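Long-range contacts in putative peptidase M23 (Pseudomonas aeruginosa PAO1, PDB 2HSI), which is of unknown function but binds zinc and is probably a metalloendopeptidase of the M23 type: residues 207-212 / 251-255; 152-156 / 275-279. The contacts are given in a common frame with arbitrary orientation. Residue numbers count along the deposited sequence, not the author numbering.

Contact 1 (207-212 / 251-255)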
ATOM      1  N   TYR A 207      14.212   0.313  13.041  1.00 23.07           N
ATOM      2  CA  TYR A 207      14.795  -0.891  12.467  1.00 20.78           C
ATOM      3  C   TYR A 207      16.201  -0.683  11.957  1.00 18.45           C
ATOM      4  O   TYR A 207      16.585   0.434  11.632  1.00 19.75           O
ATOM      5  CB  TYR A 207      13.898  -1.404  11.337  1.00 20.81           C
ATOM      6  CG  TYR A 207      12.484  -1.736  11.774  1.00 18.62           C
ATOM      7  CD1 TYR A 207      12.239  -2.416  12.971  1.00 20.04           C
ATOM      8  CD2 TYR A 207      11.394  -1.389  10.981  1.00 23.66           C
ATOM      9  CE1 TYR A 207      10.949  -2.739  13.372  1.00 25.41           C
ATOM     10  CE2 TYR A 207      10.102  -1.697  11.377  1.00 18.39           C
ATOM     11  CZ  TYR A 207       9.885  -2.376  12.562  1.00 25.54           C
ATOM     12  OH  TYR A 207       8.600  -2.681  12.946  1.00 23.41           O
ATOM     13  N   PHE A 208      16.958  -1.777  11.888  1.00 25.66           N
ATOM     14  CA  PHE A 208      18.350  -1.743  11.444  1.00 29.50           C
ATOM     15  C   PHE A 208      18.523  -1.134  10.048  1.00 25.73           C
ATOM     16  O   PHE A 208      19.363  -0.257   9.857  1.00 28.59           O
ATOM     17  CB  PHE A 208      18.968  -3.150  11.497  1.00 34.81           C
ATOM     18  CG  PHE A 208      20.434  -3.176  11.155  1.00 37.22           C
ATOM     19  CD1 PHE A 208      21.388  -2.973  12.145  1.00 46.87           C
ATOM     20  CD2 PHE A 208      20.861  -3.381   9.839  1.00 40.40           C
ATOM     21  CE1 PHE A 208      22.750  -2.978  11.835  1.00 52.89           C
ATOM     22  CE2 PHE A 208      22.216  -3.383   9.517  1.00 38.82           C
ATOM     23  CZ  PHE A 208      23.161  -3.185  10.516  1.00 39.01           C
ATOM     24  N   PHE A 209      17.737  -1.605   9.078  1.00 25.78           N
ATOM     25  CA  PHE A 209      17.824  -1.115   7.699  1.00 30.13           C
ATOM     26  C   PHE A 209      16.931   0.101   7.440  1.00 29.18           C
ATOM     27  O   PHE A 209      17.389   1.122   6.912  1.00 26.24           O
ATOM     28  CB  PHE A 209      17.489  -2.235   6.705  1.00 27.10           C
ATOM     29  CG  PHE A 209      18.479  -3.369   6.715  1.00 34.67           C
ATOM     30  CD1 PHE A 209      19.755  -3.198   6.195  1.00 41.74           C
ATOM     31  CD2 PHE A 209      18.132  -4.610   7.240  1.00 35.84           C
ATOM     32  CE1 PHE A 209      20.684  -4.246   6.208  1.00 35.63           C
ATOM     33  CE2 PHE A 209      19.049  -5.667   7.255  1.00 33.89           C
ATOM     34  CZ  PHE A 209      20.327  -5.481   6.741  1.00 37.86           C
ATOM     35  N   ASN A 210      15.664  -0.018   7.824  1.00 25.52           N
ATOM     36  CA  ASN A 210      14.647   0.984   7.501  1.00 23.17           C
ATOM     37  C   ASN A 210      14.585   2.188   8.437  1.00 21.47           C
ATOM     38  O   ASN A 210      13.899   3.153   8.131  1.00 20.40           O
ATOM     39  CB  ASN A 210      13.260   0.321   7.407  1.00 22.57           C
ATOM     40  CG  ASN A 210      13.101  -0.534   6.154  1.00 30.10           C
ATOM     41  OD1 ASN A 210      13.853  -0.382   5.188  1.00 25.61           O
ATOM     42  ND2 ASN A 210      12.108  -1.427   6.161  1.00 25.71           N
ATOM     43  N   GLY A 211      15.288   2.131   9.570  1.00 24.17           N
ATOM     44  CA  GLY A 211      15.227   3.211  10.563  1.00 20.84           C
ATOM     45  C   GLY A 211      13.844   3.398  11.156  1.00 16.61           C
ATOM     46  O   GLY A 211      13.085   2.422  11.297  1.00 16.42           O
ATOM     47  N   LYS A 212      13.511   4.640  11.506  1.00 18.29           N
ATOM     48  CA  LYS A 212      12.199   4.920  12.095  1.00 17.42           C
ATOM     49  C   LYS A 212      11.122   4.701  11.038  1.00 13.24           C
ATOM     50  O   LYS A 212      11.118   5.341   9.987  1.00 19.45           O
ATOM     51  CB  LYS A 212      12.106   6.323  12.705  1.00 17.56           C
ATOM     52  CG  LYS A 212      13.108   6.581  13.837  1.00 21.16           C
ATOM     53  CD  LYS A 212      12.763   7.847  14.596  1.00 21.76           C
ATOM     54  CE  LYS A 212      13.979   8.367  15.353  1.00 25.28           C
ATOM     55  NZ  LYS A 212      14.621   7.336  16.211  1.00 19.22           N
ATOM     56  N   ALA A 251      16.996  10.492   8.014  1.00 28.81           N
ATOM     57  CA  ALA A 251      18.041   9.650   7.442  1.00 32.77           C
ATOM     58  C   ALA A 251      18.408   8.497   8.374  1.00 38.71           C
ATOM     59  O   ALA A 251      19.539   8.006   8.337  1.00 37.38           O
ATOM     60  CB  ALA A 251      19.283  10.492   7.151  1.00 34.59           C
ATOM     61  N   THR A 252      17.454   8.065   9.201  1.00 34.31           N
ATOM     62  CA  THR A 252      17.691   6.977  10.153  1.00 32.78           C
ATOM     63  C   THR A 252      17.785   5.619   9.461  1.00 36.05           C
ATOM     64  O   THR A 252      17.339   5.462   8.321  1.00 31.86           O
ATOM     65  CB  THR A 252      16.625   6.919  11.276  1.00 35.09           C
ATOM     66  OG1 THR A 252      15.311   6.832  10.701  1.00 22.08           O
ATOM     67  CG2 THR A 252      16.732   8.146  12.186  1.00 33.68           C
ATOM     68  N   GLY A 253      18.372   4.648  10.159  1.00 31.86           N
ATOM     69  CA  GLY A 253      18.650   3.332   9.586  1.00 39.51           C
ATOM     70  C   GLY A 253      19.795   3.402   8.602  1.00 46.78           C
ATOM     71  O   GLY A 253      20.713   4.213   8.766  1.00 45.13           O
ATOM     72  N   ARG A 254      19.742   2.558   7.575  1.00 44.76           N
ATOM     73  CA  ARG A 254      20.788   2.540   6.555  1.00 50.34           C
ATOM     74  C   ARG A 254      20.447   3.467   5.387  1.00 52.95           C
ATOM     75  O   ARG A 254      19.978   3.031   4.334  1.00 56.98           O
ATOM     76  CB  ARG A 254      21.080   1.111   6.088  1.00 47.55           C
ATOM     77  CG  ARG A 254      21.662   0.226   7.184  1.00 56.82           C
ATOM     78  CD  ARG A 254      22.511  -0.893   6.609  1.00 68.00           C
ATOM     79  NE  ARG A 254      23.799  -0.414   6.110  1.00 70.81           N
ATOM     80  CZ  ARG A 254      24.626  -1.126   5.350  1.00 70.19           C
ATOM     81  NH1 ARG A 254      24.309  -2.362   4.983  1.00 70.89           N
ATOM     82  NH2 ARG A 254      25.774  -0.597   4.948  1.00 74.18           N
ATOM     83  N   ALA A 255      20.681   4.758   5.602  1.00 56.49           N
ATOM     84  CA  ALA A 255      20.459   5.775   4.585  1.00 61.09           C
ATOM     85  C   ALA A 255      21.667   6.704   4.480  1.00 64.49           C
ATOM     86  O   ALA A 255      22.356   6.955   5.472  1.00 62.34           O
ATOM     87  CB  ALA A 255      19.190   6.568   4.888  1.00 59.42           C
TER
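Two facing loops can meet closely where glycines oppose each other, as where the β-hairpin turn 207-212 meets the loop 251-255, which runs from strand 245-248 to strand 260-266. The hairpin joins strands 199-207 and 213-219 of the M23 peptidase domain and is closed by paired backbone hydrogen bonds between Tyr207 and Gly211. Gly211 and Gly253 bring their CA atoms to 3.6 Å; both have positive phi, and a CB on either would run into the opposite backbone. Beside them, Arg254 N donates to Phe209 O at 2.8 Å. Side-chain rotamers finish the fit. Phe208 (t) and Phe209 (m) start away from 251-255, yet their rings swing back to the Arg254 aliphatic chain, with Phe208 CE2 3.8 Å and Phe209 CD1 3.6 Å from Arg254 CD. The poorly ordered guanidinium has the Phe209 ring at its edge, so the guanidinium is not stacked on it. Tyr207 OH and Asn210 ND2 are hydrogen-bonded to Glu136 and Gln137 of helix 127-141, while Lys212 NZ forms a salt bridge with Asp206. Thr252 faces the hairpin in the p rotamer: its hydroxyl is also hydrogen-bonded to Leu229 O, and Lys212 N donates to Thr252 OG1 at 2.9 Å.

Contact 2 (152-156 / 275-279)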
ATOM      1  N   LEU A 152      -9.266   6.360  -2.416  1.00 27.52           N
ATOM      2  CA  LEU A 152      -8.384   5.462  -3.153  1.00 25.85           C
ATOM      3  C   LEU A 152      -7.354   6.243  -3.939  1.00 21.92           C
ATOM      4  O   LEU A 152      -6.233   5.772  -4.130  1.00 26.38           O
ATOM      5  CB  LEU A 152      -9.170   4.525  -4.071  1.00 25.69           C
ATOM      6  CG  LEU A 152     -10.183   3.550  -3.468  1.00 28.63           C
ATOM      7  CD1 LEU A 152     -10.804   2.723  -4.595  1.00 29.36           C
ATOM      8  CD2 LEU A 152      -9.568   2.646  -2.411  1.00 22.02           C
ATOM      9  N   MET A 153      -7.733   7.436  -4.393  1.00 20.76           N
ATOM     10  CA  MET A 153      -6.756   8.379  -4.918  1.00 24.27           C
ATOM     11  C   MET A 153      -6.094   9.043  -3.724  1.00 22.64           C
ATOM     12  O   MET A 153      -6.762   9.696  -2.908  1.00 29.20           O
ATOM     13  CB  MET A 153      -7.385   9.425  -5.840  1.00 25.22           C
ATOM     14  CG  MET A 153      -6.342  10.330  -6.506  1.00 37.75           C
ATOM     15  SD  MET A 153      -6.971  11.546  -7.687  1.00 48.62           S
ATOM     16  CE  MET A 153      -5.433  12.134  -8.409  1.00 42.70           C
ATOM     17  N   LEU A 154      -4.782   8.869  -3.627  1.00 23.13           N
ATOM     18  CA  LEU A 154      -4.020   9.276  -2.450  1.00 21.92           C
ATOM     19  C   LEU A 154      -3.365  10.633  -2.632  1.00 30.74           C
ATOM     20  O   LEU A 154      -2.991  11.008  -3.746  1.00 22.32           O
ATOM     21  CB  LEU A 154      -2.946   8.227  -2.142  1.00 21.69           C
ATOM     22  CG  LEU A 154      -3.413   6.802  -1.847  1.00 22.13           C
ATOM     23  CD1 LEU A 154      -2.232   5.887  -1.552  1.00 17.64           C
ATOM     24  CD2 LEU A 154      -4.409   6.792  -0.704  1.00 17.50           C
ATOM     25  N   ASP A 155      -3.236  11.369  -1.530  1.00 25.17           N
ATOM     26  CA  ASP A 155      -2.447  12.587  -1.535  1.00 26.59           C
ATOM     27  C   ASP A 155      -0.983  12.217  -1.482  1.00 27.95           C
ATOM     28  O   ASP A 155      -0.619  11.198  -0.898  1.00 25.36           O
ATOM     29  CB  ASP A 155      -2.756  13.454  -0.319  1.00 26.69           C
ATOM     30  CG  ASP A 155      -4.165  13.990  -0.313  1.00 28.28           C
ATOM     31  OD1 ASP A 155      -4.811  14.055  -1.380  1.00 27.47           O
ATOM     32  OD2 ASP A 155      -4.623  14.364   0.783  1.00 28.89           O
ATOM     33  N   LYS A 156      -0.147  13.050  -2.092  1.00 24.62           N
ATOM     34  CA  LYS A 156       1.289  12.999  -1.857  1.00 31.41           C
ATOM     35  C   LYS A 156       1.523  13.213  -0.361  1.00 25.96           C
ATOM     36  O   LYS A 156       0.928  14.113   0.234  1.00 29.16           O
ATOM     37  CB  LYS A 156       2.010  14.079  -2.661  1.00 31.63           C
ATOM     38  CG  LYS A 156       2.062  13.821  -4.151  1.00 39.19           C
ATOM     39  CD  LYS A 156       2.574  15.036  -4.901  1.00 46.04           C
ATOM     40  CE  LYS A 156       4.029  15.305  -4.579  1.00 48.69           C
ATOM     41  NZ  LYS A 156       4.532  16.513  -5.284  1.00 53.94           N
ATOM     42  N   ILE A 275       0.909   5.443  -9.129  1.00 19.47           N
ATOM     43  CA  ILE A 275      -0.426   5.107  -9.662  1.00 26.97           C
ATOM     44  C   ILE A 275      -1.528   5.843  -8.882  1.00 25.10           C
ATOM     45  O   ILE A 275      -2.430   6.453  -9.468  1.00 21.91           O
ATOM     46  CB  ILE A 275      -0.654   3.565  -9.631  1.00 23.21           C
ATOM     47  CG1 ILE A 275       0.320   2.859 -10.584  1.00 25.04           C
ATOM     48  CG2 ILE A 275      -2.129   3.178  -9.951  1.00 21.14           C
ATOM     49  CD1 ILE A 275       0.346   1.359 -10.436  1.00 26.00           C
ATOM     50  N   PHE A 276      -1.397   5.833  -7.557  1.00 23.90           N
ATOM     51  CA  PHE A 276      -2.395   6.387  -6.649  1.00 21.28           C
ATOM     52  C   PHE A 276      -2.419   7.914  -6.583  1.00 25.99           C
ATOM     53  O   PHE A 276      -3.420   8.501  -6.178  1.00 25.81           O
ATOM     54  CB  PHE A 276      -2.189   5.798  -5.247  1.00 24.11           C
ATOM     55  CG  PHE A 276      -2.335   4.309  -5.204  1.00 21.65           C
ATOM     56  CD1 PHE A 276      -3.576   3.731  -4.958  1.00 18.19           C
ATOM     57  CD2 PHE A 276      -1.241   3.482  -5.444  1.00 20.25           C
ATOM     58  CE1 PHE A 276      -3.726   2.355  -4.935  1.00 24.64           C
ATOM     59  CE2 PHE A 276      -1.386   2.110  -5.433  1.00 23.37           C
ATOM     60  CZ  PHE A 276      -2.631   1.545  -5.173  1.00 18.22           C
ATOM     61  N   ILE A 277      -1.317   8.551  -6.959  1.00 27.06           N
ATOM     62  CA  ILE A 277      -1.255  10.017  -6.960  1.00 32.56           C
ATOM     63  C   ILE A 277      -1.472  10.592  -8.369  1.00 34.24           C
ATOM     64  O   ILE A 277      -1.505  11.808  -8.554  1.00 38.65           O
ATOM     65  CB  ILE A 277       0.062  10.558  -6.292  1.00 32.29           C
ATOM     66  CG1 ILE A 277       1.309  10.122  -7.074  1.00 33.25           C
ATOM     67  CG2 ILE A 277       0.140  10.119  -4.808  1.00 25.85           C
ATOM     68  CD1 ILE A 277       2.626  10.670  -6.520  1.00 34.47           C
ATOM     69  N   GLY A 278      -1.635   9.699  -9.346  1.00 35.80           N
ATOM     70  CA  GLY A 278      -1.853  10.074 -10.745  1.00 41.96           C
ATOM     71  C   GLY A 278      -0.592  10.308 -11.568  1.00 44.22           C
ATOM     72  O   GLY A 278      -0.614  11.092 -12.518  1.00 45.50           O
ATOM     73  N   ALA A 279       0.492   9.608 -11.227  1.00 42.48           N
ATOM     74  CA  ALA A 279       1.804   9.848 -11.837  1.00 48.26           C
ATOM     75  C   ALA A 279       2.457   8.623 -12.511  1.00 52.86           C
ATOM     76  O   ALA A 279       3.678   8.574 -12.659  1.00 54.66           O
ATOM     77  CB  ALA A 279       2.753  10.471 -10.806  1.00 47.22           C
TER
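How an irregular chain can lie along the end of a helix is seen where 152-156 passes the last turn of helix 273-277. Phe276, Ile277 and Leu154 bury most of the surface. The backbone of Phe276 sets the alignment: Leu154 N donates to Phe276 O at 2.9 Å, and Met153 CA adds a C-H···O contact to the same oxygen at 3.6 Å. Beside this bond, Leu154 CD1 packs on Phe276 CB at 3.7 Å, while the ring of Phe276 presents its edge to Leu152 O and meets Phe222 elsewhere. Ile277 adopts the p rotamer; its CG2 approaches Leu154 O to 3.4 Å and its CD1 reaches Lys156 CG at 4.0 Å. Both Leu154 and Ile277 also touch Trp262, so the loop 152-156 and helix 273-277 meet over the sheet's strand 260-266. Gly278, the first residue past the helix to leave helical angles, has positive phi and two hydrogen bonds back into the last turn, a Schellman motif.

Overall arrangement
The two contacts show how one chain can bring sequence-distant segments together at well-separated points. Their centres are 25 Å apart and their nearest atoms about 16 Å, so they do not touch, although contact 1 is nested along the chain within the loop that contact 2 closes. Contact 1 is peripheral, its centre 20 Å from that of the chain, yet nearer the metal: the Asn210 side chain is about 8 Å from the zinc held by His180, Asp184, His259 and His261. Contact 2 lies more centrally, with the Ile277 side chain about 13 Å from the zinc. Strand 260-266, which carries His261, connects them: 251-255 leads toward it, and contact 2 packs against its Trp262.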